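Local atomic coordinates of cyclin-dependent kinase inhibitor 3 (Homo sapiens, PDB entry 1FPZ), a protein that acts as a dual-specificity protein phosphatase, removing phosphate from phosphotyrosine and phosphoserine or phosphothreonine residues, including the activating phosphothreonine of the cell-cycle kinase CDK2. Residues Glu66-Gly71 and Gln97-Ile102; Asp55-Val60 and Lys86-Asn91; Pro114-Cys119 and Arg193-Ala198. The protein carries 1 engineered substitution. One frame throughout, in Å; residues are numbered along the deposited sequence.

Contact 1: residues Glu66-Gly71 and Gln97-Ile102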
loop_
_atom_site.group_PDB
_atom_site.type_symbol
_atom_site.label_atom_id
_atom_site.label_comp_id
_atom_site.label_asym_id
_atom_site.label_seq_id
_atom_site.Cartn_x
_atom_site.Cartn_y
_atom_site.Cartn_z
ATOM N N GLU A 66 -4.070 10.077 14.913
ATOM C CA GLU A 66 -4.545 10.919 13.818
ATOM C C GLU A 66 -5.287 10.070 12.781
ATOM O O GLU A 66 -6.391 10.415 12.348
ATOM C CB GLU A 66 -3.353 11.605 13.148
ATOM C CG GLU A 66 -3.626 12.048 11.735
ATOM C CD GLU A 66 -4.165 13.462 11.633
ATOM O OE1 GLU A 66 -5.113 13.813 12.369
ATOM O OE2 GLU A 66 -3.636 14.223 10.795
ATOM N N LEU A 67 -4.657 8.968 12.374
ATOM C CA LEU A 67 -5.234 8.063 11.395
ATOM C C LEU A 67 -6.524 7.484 11.927
ATOM O O LEU A 67 -7.501 7.334 11.191
ATOM C CB LEU A 67 -4.265 6.920 11.087
ATOM C CG LEU A 67 -2.925 7.288 10.457
ATOM C CD1 LEU A 67 -1.993 6.083 10.542
ATOM C CD2 LEU A 67 -3.130 7.729 9.000
ATOM N N LYS A 68 -6.515 7.137 13.208
ATOM C CA LYS A 68 -7.679 6.571 13.865
ATOM C C LYS A 68 -8.805 7.604 13.859
ATOM O O LYS A 68 -9.976 7.273 13.626
ATOM C CB LYS A 68 -7.312 6.204 15.304
ATOM C CG LYS A 68 -8.488 5.880 16.193
ATOM C CD LYS A 68 -9.195 4.634 15.751
ATOM C CE LYS A 68 -10.274 4.289 16.741
ATOM N NZ LYS A 68 -10.887 2.973 16.466
ATOM N N SER A 69 -8.428 8.857 14.118
ATOM C CA SER A 69 -9.356 9.988 14.159
ATOM C C SER A 69 -9.894 10.331 12.774
ATOM O O SER A 69 -10.907 11.013 12.641
ATOM C CB SER A 69 -8.644 11.215 14.735
ATOM O OG SER A 69 -9.396 12.396 14.531
ATOM N N CYS A 70 -9.197 9.856 11.748
ATOM C CA CYS A 70 -9.577 10.102 10.366
ATOM C C CYS A 70 -10.593 9.095 9.881
ATOM O O CYS A 70 -11.237 9.311 8.859
ATOM C CB CYS A 70 -8.368 10.008 9.438
ATOM S SG CYS A 70 -7.304 11.453 9.333
ATOM N N GLY A 71 -10.720 7.979 10.589
ATOM C CA GLY A 71 -11.677 6.967 10.169
ATOM C C GLY A 71 -11.032 5.753 9.514
ATOM O O GLY A 71 -11.716 4.863 8.988
ATOM N N GLN A 97 -3.130 -1.795 16.242
ATOM C CA GLN A 97 -4.173 -2.654 16.757
ATOM C C GLN A 97 -4.662 -2.169 18.118
ATOM O O GLN A 97 -5.840 -2.297 18.447
ATOM C CB GLN A 97 -3.658 -4.081 16.813
ATOM C CG GLN A 97 -3.219 -4.597 15.434
ATOM C CD GLN A 97 -2.525 -5.924 15.521
ATOM O OE1 GLN A 97 -1.308 -6.000 15.480
ATOM N NE2 GLN A 97 -3.302 -6.981 15.666
ATOM N N GLN A 98 -3.764 -1.587 18.899
ATOM C CA GLN A 98 -4.147 -1.067 20.203
ATOM C C GLN A 98 -5.176 0.028 19.995
ATOM O O GLN A 98 -6.004 0.285 20.866
ATOM C CB GLN A 98 -2.948 -0.455 20.913
ATOM C CG GLN A 98 -1.841 -1.434 21.234
ATOM C CD GLN A 98 -0.802 -0.800 22.111
ATOM O OE1 GLN A 98 -1.143 -0.096 23.053
ATOM N NE2 GLN A 98 0.469 -1.042 21.814
ATOM N N CYS A 99 -5.109 0.674 18.830
ATOM C CA CYS A 99 -6.017 1.764 18.489
ATOM C C CYS A 99 -7.261 1.303 17.762
ATOM O O CYS A 99 -8.027 2.115 17.257
ATOM C CB CYS A 99 -5.315 2.788 17.617
ATOM S SG CYS A 99 -5.172 4.384 18.377
ATOM N N GLY A 100 -7.454 -0.002 17.686
ATOM C CA GLY A 100 -8.626 -0.538 17.015
ATOM C C GLY A 100 -8.575 -0.615 15.491
ATOM O O GLY A 100 -9.608 -0.785 14.832
ATOM N N ILE A 101 -7.386 -0.490 14.918
ATOM C CA ILE A 101 -7.237 -0.545 13.456
ATOM C C ILE A 101 -6.878 -1.973 13.045
ATOM O O ILE A 101 -6.002 -2.550 13.659
ATOM C CB ILE A 101 -6.066 0.350 12.993
ATOM C CG1 ILE A 101 -6.242 1.778 13.506
ATOM C CG2 ILE A 101 -5.949 0.313 11.457
ATOM C CD1 ILE A 101 -5.059 2.699 13.135
ATOM N N ILE A 102 -7.517 -2.559 12.035
ATOM C CA ILE A 102 -7.100 -3.904 11.647
ATOM C C ILE A 102 -5.845 -3.751 10.788
ATOM O O ILE A 102 -5.823 -3.009 9.805
ATOM C CB ILE A 102 -8.140 -4.662 10.850
ATOM C CG1 ILE A 102 -9.455 -4.706 11.622
ATOM C CG2 ILE A 102 -7.638 -6.063 10.545
ATOM C CD1 ILE A 102 -10.163 -3.347 11.633
#
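Lys68 NZ reaches the backbone carbonyl of Cys99 and gives its O a weak hydrogen bond of 3.1 Å, the one polar bond between residues 66-71 and 97-102. The lysine lies on helix 60-70 and the acceptor just beyond the end of helix 92-98, so the bond joins one helix to the exit from the next. With CG anti to the backbone N (chi1 168°), the Lys68 chain sets out toward the 97-102 segment; a bend at chi2 (66°) and an extended remainder then carry it past the carbonyl. The methylenes lie alongside the oxygen as well as the amine: Lys68 CD and CE each come to 3.2 Å from Cys99 O, so the carbonyl oxygen lies broadside to the end of the chain, an approach that goes with the weakness of the bond. The apolar share is slight. Cys99 SG lies 4.2 Å from Lys68 CB, and the same side chain packs on Thr64 and Glu65, one turn earlier in helix 60-70. Lys68 NZ also passes 4.2 Å from Gly100 CA. Gly100 has positive phi, and its N bonds to Gln97 O at 2.9 Å while Ile101 N bonds back into the last turn of helix 92-98. Helix 60-70 ends in the same way, at Gly71, whose N bonds to Lys68 O at 3.2 Å. After Ile101 the chain enters strand 102-105, where Ile102 pairs with the backbone of Gln73 and Ile75. The arrangement is thus a weak lysine-to-carbonyl hydrogen bond beside a Schellman motif, placed where a helix hands over to an outer strand of the mixed sheet in this alpha/beta phosphatase fold.

Contact 2: residues Asp55-Val60 and Lys86-Asn91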
loop_
_atom_site.group_PDB
_atom_site.type_symbol
_atom_site.label_atom_id
_atom_site.label_comp_id
_atom_site.label_asym_id
_atom_site.label_seq_id
_atom_site.Cartn_x
_atom_site.Cartn_y
_atom_site.Cartn_z
ATOM N N ASP A 55 16.767 13.596 10.004
ATOM C CA ASP A 55 15.934 14.787 9.833
ATOM C C ASP A 55 14.428 14.534 9.958
ATOM O O ASP A 55 13.643 15.474 10.138
ATOM C CB ASP A 55 16.234 15.435 8.480
ATOM C CG ASP A 55 16.505 16.915 8.595
ATOM O OD1 ASP A 55 17.417 17.286 9.368
ATOM O OD2 ASP A 55 15.811 17.699 7.913
ATOM N N VAL A 56 14.028 13.269 9.847
ATOM C CA VAL A 56 12.625 12.898 9.958
ATOM C C VAL A 56 12.358 12.372 11.360
ATOM O O VAL A 56 12.789 11.279 11.717
ATOM C CB VAL A 56 12.244 11.796 8.956
ATOM C CG1 VAL A 56 10.742 11.553 9.015
ATOM C CG2 VAL A 56 12.686 12.183 7.551
ATOM N N ARG A 57 11.654 13.158 12.159
ATOM C CA ARG A 57 11.341 12.755 13.519
ATOM C C ARG A 57 9.838 12.855 13.708
ATOM O O ARG A 57 9.308 13.934 13.956
ATOM C CB ARG A 57 12.043 13.661 14.538
ATOM C CG ARG A 57 13.572 13.775 14.407
ATOM C CD ARG A 57 14.325 12.471 14.709
ATOM N NE ARG A 57 15.755 12.711 14.926
ATOM C CZ ARG A 57 16.654 11.764 15.198
ATOM N NH1 ARG A 57 16.282 10.492 15.284
ATOM N NH2 ARG A 57 17.926 12.094 15.397
ATOM N N ARG A 58 9.159 11.721 13.577
ATOM C CA ARG A 58 7.710 11.654 13.731
ATOM C C ARG A 58 7.346 11.011 15.063
ATOM O O ARG A 58 8.144 10.294 15.652
ATOM C CB ARG A 58 7.101 10.825 12.600
ATOM C CG ARG A 58 6.446 11.623 11.491
ATOM C CD ARG A 58 5.103 12.203 11.924
ATOM N NE ARG A 58 4.240 12.426 10.768
ATOM C CZ ARG A 58 4.540 13.234 9.754
ATOM N NH1 ARG A 58 5.679 13.911 9.758
ATOM N NH2 ARG A 58 3.722 13.333 8.709
ATOM N N ASN A 59 6.123 11.267 15.514
ATOM C CA ASN A 59 5.604 10.732 16.766
ATOM C C ASN A 59 4.654 9.584 16.415
ATOM O O ASN A 59 3.506 9.827 16.049
ATOM C CB ASN A 59 4.842 11.844 17.483
ATOM C CG ASN A 59 4.225 11.385 18.768
ATOM O OD1 ASN A 59 3.321 12.027 19.295
ATOM N ND2 ASN A 59 4.714 10.272 19.294
ATOM N N VAL A 60 5.119 8.345 16.538
ATOM C CA VAL A 60 4.304 7.193 16.166
ATOM C C VAL A 60 2.931 7.085 16.827
ATOM O O VAL A 60 1.988 6.574 16.223
ATOM C CB VAL A 60 5.086 5.905 16.394
ATOM C CG1 VAL A 60 4.469 4.774 15.608
ATOM C CG2 VAL A 60 6.520 6.117 15.979
ATOM N N LYS A 86 14.925 -0.228 12.171
ATOM C CA LYS A 86 15.760 0.873 11.712
ATOM C C LYS A 86 15.144 2.237 11.984
ATOM O O LYS A 86 15.734 3.076 12.656
ATOM C CB LYS A 86 16.021 0.760 10.211
ATOM C CG LYS A 86 16.669 2.002 9.628
ATOM C CD LYS A 86 17.164 1.764 8.220
ATOM C CE LYS A 86 18.290 0.743 8.216
ATOM N NZ LYS A 86 18.779 0.473 6.838
ATOM N N TYR A 87 13.952 2.448 11.448
ATOM C CA TYR A 87 13.245 3.713 11.584
ATOM C C TYR A 87 12.570 3.897 12.958
ATOM O O TYR A 87 11.690 4.741 13.134
ATOM C CB TYR A 87 12.232 3.816 10.434
ATOM C CG TYR A 87 12.833 3.470 9.075
ATOM C CD1 TYR A 87 12.126 2.699 8.147
ATOM C CD2 TYR A 87 14.118 3.893 8.727
ATOM C CE1 TYR A 87 12.684 2.351 6.909
ATOM C CE2 TYR A 87 14.682 3.552 7.492
ATOM C CZ TYR A 87 13.962 2.782 6.593
ATOM O OH TYR A 87 14.524 2.438 5.390
ATOM N N ARG A 88 13.016 3.107 13.929
ATOM C CA ARG A 88 12.504 3.140 15.297
ATOM C C ARG A 88 10.996 3.088 15.493
ATOM O O ARG A 88 10.430 3.900 16.220
ATOM C CB ARG A 88 13.079 4.341 16.071
ATOM C CG ARG A 88 14.389 4.002 16.818
ATOM C CD ARG A 88 14.816 5.035 17.871
ATOM N NE ARG A 88 15.370 6.249 17.280
ATOM C CZ ARG A 88 16.099 7.143 17.944
ATOM N NH1 ARG A 88 16.370 6.965 19.229
ATOM N NH2 ARG A 88 16.562 8.218 17.319
ATOM N N VAL A 89 10.354 2.116 14.851
ATOM C CA VAL A 89 8.911 1.899 14.977
ATOM C C VAL A 89 8.653 0.389 14.962
ATOM O O VAL A 89 7.789 -0.101 14.239
ATOM C CB VAL A 89 8.109 2.556 13.810
ATOM C CG1 VAL A 89 7.467 3.857 14.275
ATOM C CG2 VAL A 89 9.026 2.820 12.615
ATOM N N PRO A 90 9.397 -0.365 15.782
ATOM C CA PRO A 90 9.293 -1.822 15.893
ATOM C C PRO A 90 7.918 -2.313 16.330
ATOM O O PRO A 90 7.497 -3.412 15.970
ATOM C CB PRO A 90 10.365 -2.166 16.924
ATOM C CG PRO A 90 11.335 -1.010 16.821
ATOM C CD PRO A 90 10.396 0.148 16.730
ATOM N N ASN A 91 7.220 -1.511 17.122
ATOM C CA ASN A 91 5.903 -1.919 17.589
ATOM C C ASN A 91 4.787 -1.172 16.868
ATOM O O ASN A 91 3.716 -0.911 17.433
ATOM C CB ASN A 91 5.788 -1.709 19.095
ATOM C CG ASN A 91 6.048 -0.280 19.497
ATOM O OD1 ASN A 91 7.089 0.290 19.151
ATOM N ND2 ASN A 91 5.108 0.316 20.226
#
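Arg88, the positive-phi residue of the Schellman motif that closes helix 81-86, meets Arg57 from the short strand 56-57 on the exposed margin of the contact. Their guanidinium groups approach through Arg57 NH1 and Arg88 NH2, 3.1 Å apart. Both nitrogens are donors, so this is a meeting of like charges and not a hydrogen bond. Arg57 NH1 arrives at the edge of the Arg88 group, near its plane, with the two planes turned 64° against each other. A bend at chi3 (-75°) turns the Arg88 guanidinium off the line of its chain. Farther along, Val89 CG1 faces the two methyls of Val60 at the start of helix 60-70, but the modelled spacing is too short for carbons and its detail is doubtful. Val60 also packs on Leu92 and Leu95 of helix 92-98, which extends this apolar patch. Beside Arg88, the Tyr87 ring stacks on Tyr141, next to the engineered Ser140 at the position of the predicted phosphocysteine. The contact joins strand 56-57 and the start of helix 60-70 to the loop after helix 81-86, with the Val89 side chain about 12 Å from that of Ser140, on the periphery of what is, as in the protein-tyrosine-phosphatase family, the signature loop.

Contact 3: residues Pro114-Cys119 and Arg193-Ala198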
loop_
_atom_site.group_PDB
_atom_site.type_symbol
_atom_site.label_atom_id
_atom_site.label_comp_id
_atom_site.label_asym_id
_atom_site.label_seq_id
_atom_site.Cartn_x
_atom_site.Cartn_y
_atom_site.Cartn_z
ATOM N N PRO A 114 6.271 -8.754 -4.371
ATOM C CA PRO A 114 5.715 -9.881 -3.620
ATOM C C PRO A 114 5.587 -11.095 -4.507
ATOM O O PRO A 114 5.315 -10.965 -5.691
ATOM C CB PRO A 114 4.345 -9.367 -3.217
ATOM C CG PRO A 114 3.926 -8.661 -4.471
ATOM C CD PRO A 114 5.187 -7.875 -4.852
ATOM N N ASP A 115 5.771 -12.282 -3.943
ATOM C CA ASP A 115 5.606 -13.486 -4.740
ATOM C C ASP A 115 4.127 -13.498 -5.092
ATOM O O ASP A 115 3.330 -12.793 -4.471
ATOM C CB ASP A 115 5.971 -14.731 -3.934
ATOM C CG ASP A 115 5.109 -14.899 -2.714
ATOM O OD1 ASP A 115 3.915 -15.237 -2.865
ATOM O OD2 ASP A 115 5.631 -14.678 -1.606
ATOM N N ILE A 116 3.765 -14.296 -6.087
ATOM C CA ILE A 116 2.386 -14.368 -6.540
ATOM C C ILE A 116 1.381 -14.834 -5.513
ATOM O O ILE A 116 0.236 -14.395 -5.516
ATOM C CB ILE A 116 2.275 -15.259 -7.788
ATOM C CG1 ILE A 116 3.234 -16.457 -7.666
ATOM C CG2 ILE A 116 2.578 -14.428 -9.039
ATOM C CD1 ILE A 116 3.245 -17.345 -8.881
ATOM N N ALA A 117 1.798 -15.735 -4.637
ATOM C CA ALA A 117 0.894 -16.238 -3.612
ATOM C C ALA A 117 0.583 -15.133 -2.597
ATOM O O ALA A 117 -0.559 -14.958 -2.179
ATOM C CB ALA A 117 1.519 -17.441 -2.918
ATOM N N SER A 118 1.606 -14.394 -2.191
ATOM C CA SER A 118 1.394 -13.315 -1.244
ATOM C C SER A 118 0.640 -12.161 -1.919
ATOM O O SER A 118 -0.357 -11.678 -1.388
ATOM C CB SER A 118 2.729 -12.849 -0.653
ATOM O OG SER A 118 3.718 -12.672 -1.646
ATOM N N CYS A 119 1.084 -11.740 -3.101
ATOM C CA CYS A 119 0.380 -10.655 -3.778
ATOM C C CYS A 119 -1.080 -11.013 -4.007
ATOM O O CYS A 119 -1.948 -10.141 -4.012
ATOM C CB CYS A 119 1.023 -10.316 -5.119
ATOM S SG CYS A 119 -0.007 -9.177 -6.092
ATOM N N ARG A 193 -0.609 -10.373 -14.683
ATOM C CA ARG A 193 -1.839 -11.048 -15.082
ATOM C C ARG A 193 -1.548 -12.490 -15.472
ATOM O O ARG A 193 -2.308 -13.407 -15.154
ATOM C CB ARG A 193 -2.472 -10.327 -16.276
ATOM C CG ARG A 193 -3.307 -9.118 -15.940
ATOM C CD ARG A 193 -4.795 -9.430 -16.105
ATOM N NE ARG A 193 -5.626 -8.232 -15.995
ATOM C CZ ARG A 193 -5.458 -7.136 -16.728
ATOM N NH1 ARG A 193 -4.487 -7.079 -17.631
ATOM N NH2 ARG A 193 -6.256 -6.095 -16.557
ATOM N N ASP A 194 -0.441 -12.687 -16.174
ATOM C CA ASP A 194 -0.078 -14.024 -16.592
ATOM C C ASP A 194 0.374 -14.842 -15.382
ATOM O O ASP A 194 -0.056 -15.985 -15.202
ATOM C CB ASP A 194 1.008 -13.953 -17.671
ATOM C CG ASP A 194 0.499 -13.340 -18.973
ATOM O OD1 ASP A 194 -0.506 -13.835 -19.520
ATOM O OD2 ASP A 194 1.100 -12.363 -19.454
ATOM N N LYS A 195 1.210 -14.252 -14.531
ATOM C CA LYS A 195 1.684 -14.968 -13.357
ATOM C C LYS A 195 0.507 -15.314 -12.475
ATOM O O LYS A 195 0.418 -16.421 -11.957
ATOM C CB LYS A 195 2.697 -14.134 -12.586
ATOM C CG LYS A 195 3.989 -14.881 -12.310
ATOM C CD LYS A 195 5.188 -14.079 -12.771
ATOM C CE LYS A 195 5.310 -12.779 -12.002
ATOM N NZ LYS A 195 5.528 -13.021 -10.548
ATOM N N LEU A 196 -0.413 -14.376 -12.316
ATOM C CA LEU A 196 -1.573 -14.647 -11.490
ATOM C C LEU A 196 -2.424 -15.729 -12.145
ATOM O O LEU A 196 -3.006 -16.563 -11.457
ATOM C CB LEU A 196 -2.390 -13.367 -11.276
ATOM C CG LEU A 196 -3.427 -13.368 -10.144
ATOM C CD1 LEU A 196 -4.622 -14.224 -10.501
ATOM C CD2 LEU A 196 -2.774 -13.871 -8.869
ATOM N N ALA A 197 -2.486 -15.717 -13.474
ATOM C CA ALA A 197 -3.264 -16.712 -14.218
ATOM C C ALA A 197 -2.784 -18.114 -13.841
ATOM O O ALA A 197 -3.570 -19.067 -13.751
ATOM C CB ALA A 197 -3.095 -16.483 -15.715
ATOM N N ALA A 198 -1.474 -18.217 -13.632
ATOM C CA ALA A 198 -0.848 -19.470 -13.249
ATOM C C ALA A 198 -1.510 -19.932 -11.964
ATOM O O ALA A 198 -0.993 -19.709 -10.863
ATOM C CB ALA A 198 0.648 -19.267 -13.027
HETATM O O HOH W 1 5.846 -14.835 -8.508
#
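The first turn of helix 116-131 lies against the last turn of helix 192-197, with Ile116 CA and Leu196 CA 6.3 Å apart. This is a surface helix-helix contact of the alpha/beta phosphatase fold, joining the N-terminal end of one helix to a helix near the end of the modelled chain. Asp115 is the N-cap of helix 116-131: its OD1 accepts from Ser118 N on the syn side, 33° out of the carboxylate plane, although the modelled bond is so short that its exact length is doubtful. The cap precedes Ile116, whose CG2 does the touching across the interface. That methyl sits 3.6 Å from Lys195 CB and equally near Lys195 CG, the two side chains crossing at about a right angle. Lys195 then curls back, bending at chi2, chi3 (63°) and chi4 (62°), and this brings its NZ to 3.6 Å from Ile116 CG2, so the methyl is touched by the base and the amine of the lysine chain. Tyr188 of helix 183-189 touches Ile116 and Lys195 alike and ties the pair to a third helix. The curl of the lysine also serves a polar bridge, in which one water accepts from both segments: from Lys195 NZ at 2.7 Å and from the backbone N of Ile116 at 3.2 Å.

Overall arrangement
None of the three contacts lies in the core: contacts 1 and 3 are on the surface, and contact 2 is partly buried at Val89. Contacts 1 and 2 have centres about 18 Å apart and nearest atoms about 5 Å apart without touching, and their segments alternate along the chain; both involve helix 60-70, at its end in contact 1 and its start in contact 2. Contact 3 lies across the chain's centre from them, about 30 and 32 Å away between centres, and joins later helices. The chemistry differs accordingly: a weak lysine-carbonyl bond in contact 1, two like-charged guanidinium groups with a valine contact doubtful in detail in contact 2, and methyl-methylene packing with a water bridge in contact 3.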